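Long-range contacts in succinate--CoA ligase subunit alpha (Campylobacter jejuni, PDB 6MEL), which is the alpha subunit of an alpha-beta ligase, joining an N-terminal Rossmann-like CoA binding domain to a second alpha/beta domain of the CoA-ligase family: residues 229-233 and 271-277; 210-216 and 256-262; 148-154 and 203-209; 179-183 and 247-251. All blocks are in the same frame, centred on the assembly; numbering follows the deposited sequence. Where two conformers were deposited one is given.

In the fold
Interactions 1 and 3 are buried strand pairings in the parallel part of one mixed sheet of the CoA-ligase domain: 3 joins 148-152 to 203-209, and 1 adds 272-273 beyond 230-235. They meet where V231 bonds to I204 and M206. Both combine regular backbone bonding with mostly aliphatic side chains, F233 under P277 being an exception. Interaction 2, only partly buried, joins a loop and the starts of two helices; it collects acceptors round K262, and its E215 forms a salt bridge with K153 of interaction 3. Interaction 4, buried but small, joins two loops through one backbone bond and a CH-pi contact; its H247 bonds to E209 of interaction 3, and I210 of interaction 2 packs against its A250.

Interaction 1: residues 229-233 and 271-277; sequences PVVAF and IHVVDSP
Two extended segments run parallel and in register, V231 beside H272 (CA-CA 4.6 Å) and A232 beside V273 (4.8 Å). Three backbone hydrogen bonds zigzag between them: H272 N to V230 O, 2.8 Å; A232 N to H272 O, 2.9 Å; V274 N to A232 O, 2.9 Å. Between these, V231 CA lies 3.3 Å from H272 O and V273 CA 3.5 Å from A232 O, the usual CA-H...O contacts of parallel strands. V231 turns its own N and O the other way, to I204 and M206. V230 N is satisfied by a water at 2.9 Å, which also bonds H272 ND1 at 2.8 Å, placed there by chi1 m. Past V274 the chain turns, D275 pairing with K263 in a salt bridge and S276 OG bonding to A278 N. P277 then comes over one face of the F233 ring (chi1 t, chi2 76°), its CB 3.9 Å from the centroid in a CH-pi contact, while the carbonyls of V274 and D275 lie at the ring edge. A232 CB meets I271 CG2 at 3.7 Å, and V231 CG1 meets V274 CG2 at 3.9 Å. This is the strand pair of a beta-alpha-beta unit: its connecting helix 259-268 packs on A232 and V273, helix 280-288 lies against V231 and H272, and strand 203-209 flanks 230-235 as its next neighbour.

Interaction 2: residues 210-216 and 256-262; sequences IGGSLEV and DESAAAK
In this flavodoxin-like domain, the loop leading from strand 203-209 into helix 214-225 meets the start of helix 259-268. I210 comes first, its CG2 4.2 Å from A259 CB. G211 N donates to E257 O at 3.0 Å, while G211 O receives K262 NZ at 2.8 Å. At phi 107° and psi 132° a CB on G211 would jam against the preceding carbonyl. G212, with phi 54°, gives its N to E257 OE2 at 2.7 Å and accepts a weak bond from K262 NZ on its O at 3.0 Å. S213 is an N-cap residue without a side-chain capping bond; before the other helix S258 OG does cap, accepting from A261 N at 3.1 Å and also bonding A255 O. E215 (chi1 m) has its CA-CB bond toward segment 256-262, and V216 CG2 packs on K262 CG at 3.9 Å. K262 reaches in nearly extended beyond chi1 m, and its NZ also donates to E209 O. The salt bridge sets E215 OE1 2.7 Å from K262 NZ.

Interaction 3: residues 148-154 and 203-209; sequences VGLISKS and AIVMIGE
An ST turn finishes the first strand: S154 N donates to S152 OG at 3.0 Å, and T158 OG1 also bonds that hydroxyl. A water links the C-terminal ends of the two segments, 2.6 Å from S154 OG, donating to E209 OE1 at 2.8 Å and weakly to G208 O at 3.0 Å. Upstream, strands 148-152 and 203-209 run parallel, their axes 4.5 Å apart at 19°, pairing V148 with A203 through S152 with I207. They are neighbours in the middle of a mixed sheet, within its run of parallel strands. The backbone bonds alternate: G149 N to A203 O 2.9 Å, V205 N to G149 O 2.8 Å, I151 N to V205 O 2.9 Å, I207 N to I151 O 2.8 Å, K153 N to I207 O 3.1 Å. Near helix 156-167, L150 CD1 meets V205 CB at 3.7 Å; on the other face, near helix 188-197, I151 CD1 touches I204 CG2 at 3.9 Å. K153 stretches past G208 and E209 to a salt bridge with E215.

Interaction 4: residues 179-183 and 247-251; sequences GGDPI and HAGAI
G180 loses the most surface, followed by A248 and G249, and all three meet where two loops of the CoA-ligase domain abut. G180 O accepts from G249 N at 2.9 Å, while G180 CA sits over one face of the H247 imidazole, 3.9 Å from its centroid and 15° off the normal, a CH-pi contact. H247 ND1 bonds to E209. G249 is the third residue of a type I turn from H247 to A250, closed by A250 N to H247 O at 2.8 Å; A250 centres an inverse gamma turn. A248 CB, directed toward segment 179-183, lies 4.0 Å from P182 CD and also 4.0 Å from D181 OD1, which bonds to N123. G249 O is held by R116 of the beta subunit, so this loop junction also lies at the subunit interface. A CB on G180 would come within 2.6 Å of H247 CG, and one on G249 within 2.7 Å of G180 O: this backbone-led approach depends on both glycines.

Interaction 1: residues 229-233 and 271-277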
loop_
_atom_site.group_PDB
_atom_site.type_symbol
_atom_site.label_atom_id
_atom_site.label_comp_id
_atom_site.label_asym_id
_atom_site.label_seq_id
_atom_site.Cartn_x
_atom_site.Cartn_y
_atom_site.Cartn_z
ATOM N N PRO A 229 15.278 9.348 -24.262
ATOM C CA PRO A 229 14.503 8.114 -24.272
ATOM C C PRO A 229 14.181 7.610 -22.860
ATOM O O PRO A 229 15.039 7.671 -21.965
ATOM C CB PRO A 229 15.380 7.062 -24.965
ATOM C CG PRO A 229 16.565 7.822 -25.509
ATOM C CD PRO A 229 16.586 9.203 -24.899
ATOM N N VAL A 230 12.975 7.058 -22.722
ATOM C CA VAL A 230 12.463 6.529 -21.502
ATOM C C VAL A 230 12.021 5.080 -21.714
ATOM O O VAL A 230 11.252 4.787 -22.662
ATOM C CB VAL A 230 11.291 7.367 -20.989
ATOM C CG1 VAL A 230 10.704 6.737 -19.739
ATOM C CG2 VAL A 230 11.721 8.799 -20.736
ATOM N N VAL A 231 12.498 4.197 -20.824
ATOM C CA VAL A 231 12.095 2.824 -20.746
ATOM C C VAL A 231 11.224 2.702 -19.503
ATOM O O VAL A 231 11.633 3.186 -18.452
ATOM C CB VAL A 231 13.312 1.899 -20.640
ATOM C CG1 VAL A 231 12.923 0.455 -20.314
ATOM C CG2 VAL A 231 14.162 1.935 -21.897
ATOM N N ALA A 232 10.097 1.987 -19.609
ATOM C CA ALA A 232 9.179 1.772 -18.482
ATOM C C ALA A 232 8.887 0.295 -18.305
ATOM O O ALA A 232 8.688 -0.455 -19.277
ATOM C CB ALA A 232 7.895 2.531 -18.628
ATOM N N PHE A 233 8.895 -0.114 -17.031
ATOM C CA PHE A 233 8.342 -1.386 -16.613
ATOM C C PHE A 233 7.357 -1.088 -15.475
ATOM O O PHE A 233 7.729 -0.439 -14.512
ATOM C CB PHE A 233 9.407 -2.388 -16.140
ATOM C CG PHE A 233 8.785 -3.653 -15.579
ATOM C CD1 PHE A 233 8.242 -4.613 -16.423
ATOM C CD2 PHE A 233 8.604 -3.829 -14.225
ATOM C CE1 PHE A 233 7.599 -5.736 -15.923
ATOM C CE2 PHE A 233 7.947 -4.941 -13.722
ATOM C CZ PHE A 233 7.435 -5.888 -14.573
ATOM N N ILE A 271 6.702 6.085 -25.047
ATOM C CA ILE A 271 7.655 5.500 -24.065
ATOM C C ILE A 271 7.980 4.063 -24.510
ATOM O O ILE A 271 7.127 3.342 -25.068
ATOM C CB ILE A 271 7.093 5.583 -22.627
ATOM C CG1 ILE A 271 7.100 7.021 -22.090
ATOM C CG2 ILE A 271 7.840 4.641 -21.685
ATOM C CD1 ILE A 271 6.169 7.992 -22.808
ATOM N N HIS A 272 9.215 3.614 -24.270
ATOM C CA HIS A 272 9.570 2.222 -24.551
ATOM C C HIS A 272 9.115 1.324 -23.394
ATOM O O HIS A 272 9.815 1.165 -22.406
ATOM C CB HIS A 272 11.083 2.039 -24.775
ATOM C CG HIS A 272 11.673 2.726 -25.967
ATOM N ND1 HIS A 272 11.755 4.095 -26.071
ATOM C CD2 HIS A 272 12.265 2.231 -27.080
ATOM C CE1 HIS A 272 12.381 4.417 -27.205
ATOM N NE2 HIS A 272 12.688 3.296 -27.836
ATOM N N VAL A 273 7.991 0.636 -23.580
ATOM C CA VAL A 273 7.389 -0.141 -22.545
ATOM C C VAL A 273 7.877 -1.575 -22.692
ATOM O O VAL A 273 7.833 -2.125 -23.754
ATOM C CB VAL A 273 5.850 -0.090 -22.587
ATOM C CG1 VAL A 273 5.254 -1.050 -21.580
ATOM C CG2 VAL A 273 5.342 1.312 -22.332
ATOM N N VAL A 274 8.339 -2.159 -21.592
ATOM C CA VAL A 274 8.845 -3.538 -21.558
ATOM C C VAL A 274 7.831 -4.403 -20.822
ATOM O O VAL A 274 7.427 -4.030 -19.693
ATOM C CB VAL A 274 10.216 -3.515 -20.846
ATOM C CG1 VAL A 274 10.712 -4.883 -20.465
ATOM C CG2 VAL A 274 11.243 -2.820 -21.721
ATOM N N ASP A 275 7.478 -5.564 -21.397
ATOM C CA ASP A 275 6.500 -6.461 -20.812
ATOM C C ASP A 275 7.165 -7.360 -19.773
ATOM O O ASP A 275 6.615 -7.579 -18.696
ATOM C CB ASP A 275 5.779 -7.307 -21.870
ATOM C CG ASP A 275 4.866 -6.466 -22.751
ATOM O OD1 ASP A 275 4.201 -5.517 -22.232
ATOM O OD2 ASP A 275 4.861 -6.712 -23.953
ATOM N N SER A 276 8.341 -7.902 -20.093
ATOM C CA SER A 276 9.003 -8.841 -19.204
ATOM C C SER A 276 10.005 -8.076 -18.365
ATOM O O SER A 276 10.848 -7.379 -18.923
ATOM C CB SER A 276 9.727 -9.953 -19.937
ATOM O OG SER A 276 10.671 -10.587 -19.070
ATOM N N PRO A 277 10.015 -8.231 -17.028
ATOM C CA PRO A 277 10.978 -7.510 -16.214
ATOM C C PRO A 277 12.428 -7.965 -16.420
ATOM O O PRO A 277 13.352 -7.343 -15.902
ATOM C CB PRO A 277 10.513 -7.853 -14.796
ATOM C CG PRO A 277 9.974 -9.242 -14.944
ATOM C CD PRO A 277 9.175 -9.146 -16.228
HETATM O O HOH W 1 11.491 6.699 -25.220
#

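Interaction 2: residues 210-216 and 256-262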
loop_
_atom_site.group_PDB
_atom_site.type_symbol
_atom_site.label_atom_id
_atom_site.label_comp_id
_atom_site.label_asym_id
_atom_site.label_seq_id
_atom_site.Cartn_x
_atom_site.Cartn_y
_atom_site.Cartn_z
ATOM N N ILE A 210 1.130 -0.947 -9.902
ATOM C CA ILE A 210 -0.282 -0.729 -9.712
ATOM C C ILE A 210 -0.506 0.319 -8.624
ATOM O O ILE A 210 0.264 0.431 -7.664
ATOM C CB ILE A 210 -0.993 -2.036 -9.353
ATOM C CG1 ILE A 210 -0.335 -2.732 -8.165
ATOM C CG2 ILE A 210 -1.073 -2.958 -10.555
ATOM C CD1 ILE A 210 -1.288 -3.725 -7.483
ATOM N N GLY A 211 -1.618 1.054 -8.778
ATOM C CA GLY A 211 -2.126 1.964 -7.726
ATOM C C GLY A 211 -1.889 3.412 -8.098
ATOM O O GLY A 211 -0.758 3.801 -8.464
ATOM N N GLY A 212 -2.949 4.218 -7.956
ATOM C CA GLY A 212 -2.987 5.599 -8.429
ATOM C C GLY A 212 -2.635 5.673 -9.910
ATOM O O GLY A 212 -2.591 4.644 -10.636
ATOM N N SER A 213 -2.353 6.879 -10.376
ATOM C CA SER A 213 -2.251 7.099 -11.840
ATOM C C SER A 213 -1.051 7.980 -12.180
ATOM O O SER A 213 -1.023 8.600 -13.233
ATOM C CB SER A 213 -3.559 7.689 -12.371
ATOM O OG SER A 213 -3.819 8.915 -11.714
ATOM N N LEU A 214 -0.027 7.997 -11.320
ATOM C CA LEU A 214 1.183 8.828 -11.601
ATOM C C LEU A 214 1.787 8.457 -12.969
ATOM O O LEU A 214 2.204 9.363 -13.737
ATOM C CB LEU A 214 2.237 8.666 -10.495
ATOM C CG LEU A 214 1.960 9.402 -9.176
ATOM C CD1 LEU A 214 3.062 9.087 -8.187
ATOM C CD2 LEU A 214 1.847 10.925 -9.353
ATOM N N GLU A 215 1.845 7.156 -13.267
ATOM C CA GLU A 215 2.523 6.685 -14.481
ATOM C C GLU A 215 1.695 7.039 -15.738
ATOM O O GLU A 215 2.263 7.260 -16.804
ATOM C CB GLU A 215 2.825 5.183 -14.372
ATOM C CG GLU A 215 3.744 4.816 -13.208
ATOM C CD GLU A 215 3.022 4.444 -11.923
ATOM O OE1 GLU A 215 1.868 4.902 -11.725
ATOM O OE2 GLU A 215 3.588 3.673 -11.133
ATOM N N VAL A 216 0.370 7.104 -15.624
ATOM C CA VAL A 216 -0.507 7.549 -16.752
ATOM C C VAL A 216 -0.229 9.033 -17.032
ATOM O O VAL A 216 0.108 9.397 -18.131
ATOM C CB VAL A 216 -2.004 7.340 -16.446
ATOM C CG1 VAL A 216 -2.935 7.909 -17.548
ATOM C CG2 VAL A 216 -2.306 5.879 -16.201
ATOM N N ASP A 256 -7.991 2.603 -14.284
ATOM C CA ASP A 256 -6.842 3.476 -14.628
ATOM C C ASP A 256 -5.667 3.328 -13.624
ATOM O O ASP A 256 -4.622 4.009 -13.766
ATOM C CB ASP A 256 -7.292 4.937 -14.776
ATOM C CG ASP A 256 -7.546 5.642 -13.450
ATOM O OD1 ASP A 256 -8.156 5.018 -12.547
ATOM O OD2 ASP A 256 -7.127 6.818 -13.317
ATOM N N GLU A 257 -5.835 2.499 -12.576
ATOM C CA GLU A 257 -4.763 2.238 -11.625
ATOM C C GLU A 257 -4.068 0.909 -11.970
ATOM O O GLU A 257 -3.120 0.508 -11.326
ATOM C CB GLU A 257 -5.295 2.194 -10.194
ATOM C CG GLU A 257 -5.909 3.502 -9.681
ATOM C CD GLU A 257 -6.344 3.326 -8.232
ATOM O OE1 GLU A 257 -7.357 2.675 -7.996
ATOM O OE2 GLU A 257 -5.551 3.606 -7.363
ATOM N N SER A 258 -4.604 0.191 -12.934
ATOM C CA SER A 258 -4.107 -1.122 -13.308
ATOM C C SER A 258 -2.794 -1.010 -14.092
ATOM O O SER A 258 -2.476 0.031 -14.724
ATOM C CB SER A 258 -5.130 -1.841 -14.147
ATOM O OG SER A 258 -5.153 -1.251 -15.453
ATOM N N ALA A 259 -2.036 -2.105 -14.124
ATOM C CA ALA A 259 -0.771 -2.062 -14.856
ATOM C C ALA A 259 -1.052 -1.878 -16.357
ATOM O O ALA A 259 -0.309 -1.171 -17.039
ATOM C CB ALA A 259 0.034 -3.307 -14.600
ATOM N N ALA A 260 -2.076 -2.563 -16.884
ATOM C CA ALA A 260 -2.385 -2.490 -18.344
ATOM C C ALA A 260 -2.678 -1.033 -18.740
ATOM O O ALA A 260 -2.207 -0.593 -19.771
ATOM C CB ALA A 260 -3.562 -3.391 -18.729
ATOM N N ALA A 261 -3.469 -0.307 -17.921
ATOM C CA ALA A 261 -3.842 1.077 -18.225
ATOM C C ALA A 261 -2.607 1.977 -18.264
ATOM O O ALA A 261 -2.503 2.857 -19.096
ATOM C CB ALA A 261 -4.864 1.610 -17.245
ATOM N N LYS A 262 -1.656 1.744 -17.359
ATOM C CA LYS A 262 -0.473 2.558 -17.309
ATOM C C LYS A 262 0.411 2.252 -18.526
ATOM O O LYS A 262 0.968 3.154 -19.164
ATOM C CB LYS A 262 0.300 2.272 -16.011
ATOM C CG LYS A 262 -0.460 2.728 -14.787
ATOM C CD LYS A 262 0.155 2.386 -13.452
ATOM C CE LYS A 262 -0.767 2.870 -12.353
ATOM N NZ LYS A 262 -0.026 3.077 -11.103
#

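Interaction 3: residues 148-154 and 203-209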
loop_
_atom_site.group_PDB
_atom_site.type_symbol
_atom_site.label_atom_id
_atom_site.label_comp_id
_atom_site.label_asym_id
_atom_site.label_seq_id
_atom_site.Cartn_x
_atom_site.Cartn_y
_atom_site.Cartn_z
ATOM N N VAL A 148 22.640 5.964 -17.505
ATOM C CA VAL A 148 21.197 5.629 -17.351
ATOM C C VAL A 148 20.671 6.089 -15.984
ATOM O O VAL A 148 21.155 5.685 -14.961
ATOM C CB VAL A 148 20.928 4.137 -17.605
ATOM C CG1 VAL A 148 19.444 3.834 -17.533
ATOM C CG2 VAL A 148 21.478 3.715 -18.966
ATOM N N GLY A 149 19.661 6.958 -16.006
ATOM C CA GLY A 149 18.927 7.366 -14.815
ATOM C C GLY A 149 17.869 6.324 -14.482
ATOM O O GLY A 149 17.389 5.600 -15.399
ATOM N N LEU A 150 17.504 6.240 -13.202
ATOM C CA LEU A 150 16.532 5.222 -12.715
ATOM C C LEU A 150 15.559 5.898 -11.732
ATOM O O LEU A 150 16.009 6.542 -10.799
ATOM C CB LEU A 150 17.414 4.192 -12.023
ATOM C CG LEU A 150 16.922 2.782 -11.792
ATOM C CD1 LEU A 150 15.845 2.338 -12.756
ATOM C CD2 LEU A 150 18.123 1.836 -11.820
ATOM N N ILE A 151 14.252 5.734 -11.935
ATOM C CA ILE A 151 13.236 6.193 -11.011
ATOM C C ILE A 151 12.341 5.005 -10.709
ATOM O O ILE A 151 11.836 4.428 -11.641
ATOM C CB ILE A 151 12.398 7.340 -11.603
ATOM C CG1 ILE A 151 13.255 8.478 -12.158
ATOM C CG2 ILE A 151 11.392 7.860 -10.579
ATOM C CD1 ILE A 151 12.528 9.301 -13.193
ATOM N N SER A 152 12.169 4.649 -9.426
ATOM C CA SER A 152 11.470 3.392 -9.090
ATOM C C SER A 152 10.638 3.514 -7.803
ATOM O O SER A 152 11.126 3.989 -6.779
ATOM C CB SER A 152 12.460 2.283 -8.986
ATOM O OG SER A 152 11.842 1.053 -8.660
ATOM N N LYS A 153 9.428 2.956 -7.859
ATOM C CA LYS A 153 8.568 2.839 -6.705
ATOM C C LYS A 153 8.942 1.610 -5.856
ATOM O O LYS A 153 8.292 1.360 -4.782
ATOM C CB LYS A 153 7.114 2.672 -7.130
ATOM C CG LYS A 153 6.304 3.931 -7.422
ATOM C CD LYS A 153 4.921 3.558 -7.885
ATOM C CE LYS A 153 4.054 4.770 -8.119
ATOM N NZ LYS A 153 2.697 4.381 -8.563
ATOM N N SER A 154 9.965 0.850 -6.266
ATOM C CA SER A 154 10.344 -0.341 -5.482
ATOM C C SER A 154 11.817 -0.338 -5.043
ATOM O O SER A 154 12.591 0.595 -5.343
ATOM C CB SER A 154 9.947 -1.627 -6.146
ATOM O OG SER A 154 9.878 -1.532 -7.518
ATOM N N ALA A 203 19.542 8.352 -20.925
ATOM C CA ALA A 203 18.301 7.602 -20.996
ATOM C C ALA A 203 17.808 7.387 -19.572
ATOM O O ALA A 203 18.599 7.423 -18.648
ATOM C CB ALA A 203 18.545 6.297 -21.698
ATOM N N ILE A 204 16.502 7.213 -19.419
ATOM C CA ILE A 204 15.917 7.003 -18.112
ATOM C C ILE A 204 15.066 5.736 -18.118
ATOM O O ILE A 204 14.253 5.535 -19.042
ATOM C CB ILE A 204 15.070 8.210 -17.685
ATOM C CG1 ILE A 204 15.865 9.517 -17.733
ATOM C CG2 ILE A 204 14.529 7.972 -16.297
ATOM C CD1 ILE A 204 15.495 10.395 -18.868
ATOM N N VAL A 205 15.252 4.915 -17.088
ATOM C CA VAL A 205 14.358 3.795 -16.783
ATOM C C VAL A 205 13.399 4.244 -15.673
ATOM O O VAL A 205 13.844 4.642 -14.596
ATOM C CB VAL A 205 15.157 2.560 -16.355
ATOM C CG1 VAL A 205 14.241 1.406 -15.937
ATOM C CG2 VAL A 205 16.128 2.110 -17.447
ATOM N N MET A 206 12.095 4.109 -15.913
ATOM C CA MET A 206 11.081 4.339 -14.909
ATOM C C MET A 206 10.427 2.993 -14.573
ATOM O O MET A 206 10.040 2.225 -15.458
ATOM C CB MET A 206 10.050 5.414 -15.316
ATOM C CG MET A 206 9.268 5.102 -16.560
ATOM S SD MET A 206 8.078 6.418 -16.920
ATOM C CE MET A 206 6.720 6.022 -15.828
ATOM N N ILE A 207 10.391 2.688 -13.272
ATOM C CA ILE A 207 9.808 1.447 -12.747
ATOM C C ILE A 207 8.608 1.842 -11.888
ATOM O O ILE A 207 8.774 2.577 -10.915
ATOM C CB ILE A 207 10.792 0.616 -11.902
ATOM C CG1 ILE A 207 12.155 0.403 -12.565
ATOM C CG2 ILE A 207 10.147 -0.703 -11.516
ATOM C CD1 ILE A 207 12.117 -0.558 -13.722
ATOM N N GLY A 208 7.421 1.354 -12.273
ATOM C CA GLY A 208 6.223 1.671 -11.561
ATOM C C GLY A 208 5.534 0.424 -11.096
ATOM O O GLY A 208 6.085 -0.681 -11.229
ATOM N N GLU A 209 4.333 0.622 -10.556
ATOM C CA GLU A 209 3.474 -0.455 -10.164
ATOM C C GLU A 209 2.022 0.022 -10.094
ATOM O O GLU A 209 1.735 1.205 -10.241
ATOM C CB GLU A 209 3.960 -1.096 -8.864
ATOM C CG GLU A 209 3.991 -0.197 -7.661
ATOM C CD GLU A 209 4.802 -0.725 -6.474
ATOM O OE1 GLU A 209 5.912 -1.221 -6.692
ATOM O OE2 GLU A 209 4.306 -0.613 -5.319
HETATM O O HOH W 2 7.736 -0.649 -8.710
#

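Interaction 4: residues 179-183 and 247-251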
loop_
_atom_site.group_PDB
_atom_site.type_symbol
_atom_site.label_atom_id
_atom_site.label_comp_id
_atom_site.label_asym_id
_atom_site.label_seq_id
_atom_site.Cartn_x
_atom_site.Cartn_y
_atom_site.Cartn_z
ATOM N N GLY A 179 9.288 5.463 -3.577
ATOM C CA GLY A 179 8.488 4.919 -2.518
ATOM C C GLY A 179 7.235 4.207 -2.991
ATOM O O GLY A 179 6.696 4.474 -4.089
ATOM N N GLY A 180 6.781 3.293 -2.123
ATOM C CA GLY A 180 5.661 2.394 -2.396
ATOM C C GLY A 180 4.366 2.775 -1.670
ATOM O O GLY A 180 3.432 1.982 -1.624
ATOM N N ASP A 181 4.320 3.971 -1.086
ATOM C CA ASP A 181 3.159 4.416 -0.311
ATOM C C ASP A 181 2.204 5.220 -1.201
ATOM O O ASP A 181 2.531 5.641 -2.319
ATOM C CB ASP A 181 3.608 5.216 0.911
ATOM C CG ASP A 181 4.118 4.354 2.051
ATOM O OD1 ASP A 181 4.094 3.115 1.913
ATOM O OD2 ASP A 181 4.508 4.942 3.103
ATOM N N PRO A 182 0.960 5.426 -0.753
ATOM C CA PRO A 182 -0.024 6.142 -1.549
ATOM C C PRO A 182 0.286 7.634 -1.699
ATOM O O PRO A 182 -0.029 8.225 -2.724
ATOM C CB PRO A 182 -1.350 5.958 -0.782
ATOM C CG PRO A 182 -1.078 4.973 0.344
ATOM C CD PRO A 182 0.415 4.922 0.512
ATOM N N ILE A 183 0.892 8.217 -0.672
ATOM C CA ILE A 183 1.458 9.578 -0.789
ATOM C C ILE A 183 2.988 9.496 -0.682
ATOM O O ILE A 183 3.501 8.987 0.315
ATOM C CB ILE A 183 0.900 10.493 0.302
ATOM C CG1 ILE A 183 -0.623 10.594 0.288
ATOM C CG2 ILE A 183 1.558 11.862 0.252
ATOM C CD1 ILE A 183 -1.153 11.426 1.462
ATOM N N HIS A 247 3.114 -3.496 -0.790
ATOM C CA HIS A 247 3.147 -2.028 -0.584
ATOM C C HIS A 247 1.753 -1.441 -0.308
ATOM O O HIS A 247 0.762 -1.710 -1.027
ATOM C CB HIS A 247 3.659 -1.346 -1.849
ATOM C CG HIS A 247 5.114 -1.467 -2.062
ATOM N ND1 HIS A 247 5.639 -1.282 -3.301
ATOM C CD2 HIS A 247 6.142 -1.658 -1.201
ATOM C CE1 HIS A 247 6.946 -1.395 -3.225
ATOM N NE2 HIS A 247 7.298 -1.587 -1.927
ATOM N N ALA A 248 1.667 -0.534 0.669
ATOM C CA ALA A 248 0.380 0.152 0.940
ATOM C C ALA A 248 -0.178 0.793 -0.343
ATOM O O ALA A 248 -1.338 0.847 -0.518
ATOM C CB ALA A 248 0.584 1.182 2.019
ATOM N N GLY A 249 0.683 1.293 -1.238
ATOM C CA GLY A 249 0.210 1.956 -2.427
ATOM C C GLY A 249 -0.184 1.006 -3.548
ATOM O O GLY A 249 -0.781 1.426 -4.547
ATOM N N ALA A 250 0.128 -0.284 -3.408
ATOM C CA ALA A 250 0.007 -1.194 -4.533
ATOM C C ALA A 250 -1.343 -1.901 -4.491
ATOM O O ALA A 250 -1.424 -3.078 -4.143
ATOM C CB ALA A 250 1.144 -2.186 -4.553
ATOM N N ILE A 251 -2.376 -1.190 -4.928
ATOM C CA ILE A 251 -3.726 -1.701 -4.898
ATOM C C ILE A 251 -4.487 -1.080 -6.072
ATOM O O ILE A 251 -4.389 0.116 -6.310
ATOM C CB ILE A 251 -4.392 -1.461 -3.529
ATOM C CG1 ILE A 251 -5.840 -1.954 -3.553
ATOM C CG2 ILE A 251 -4.316 -0.006 -3.092
ATOM C CD1 ILE A 251 -6.422 -2.176 -2.162
#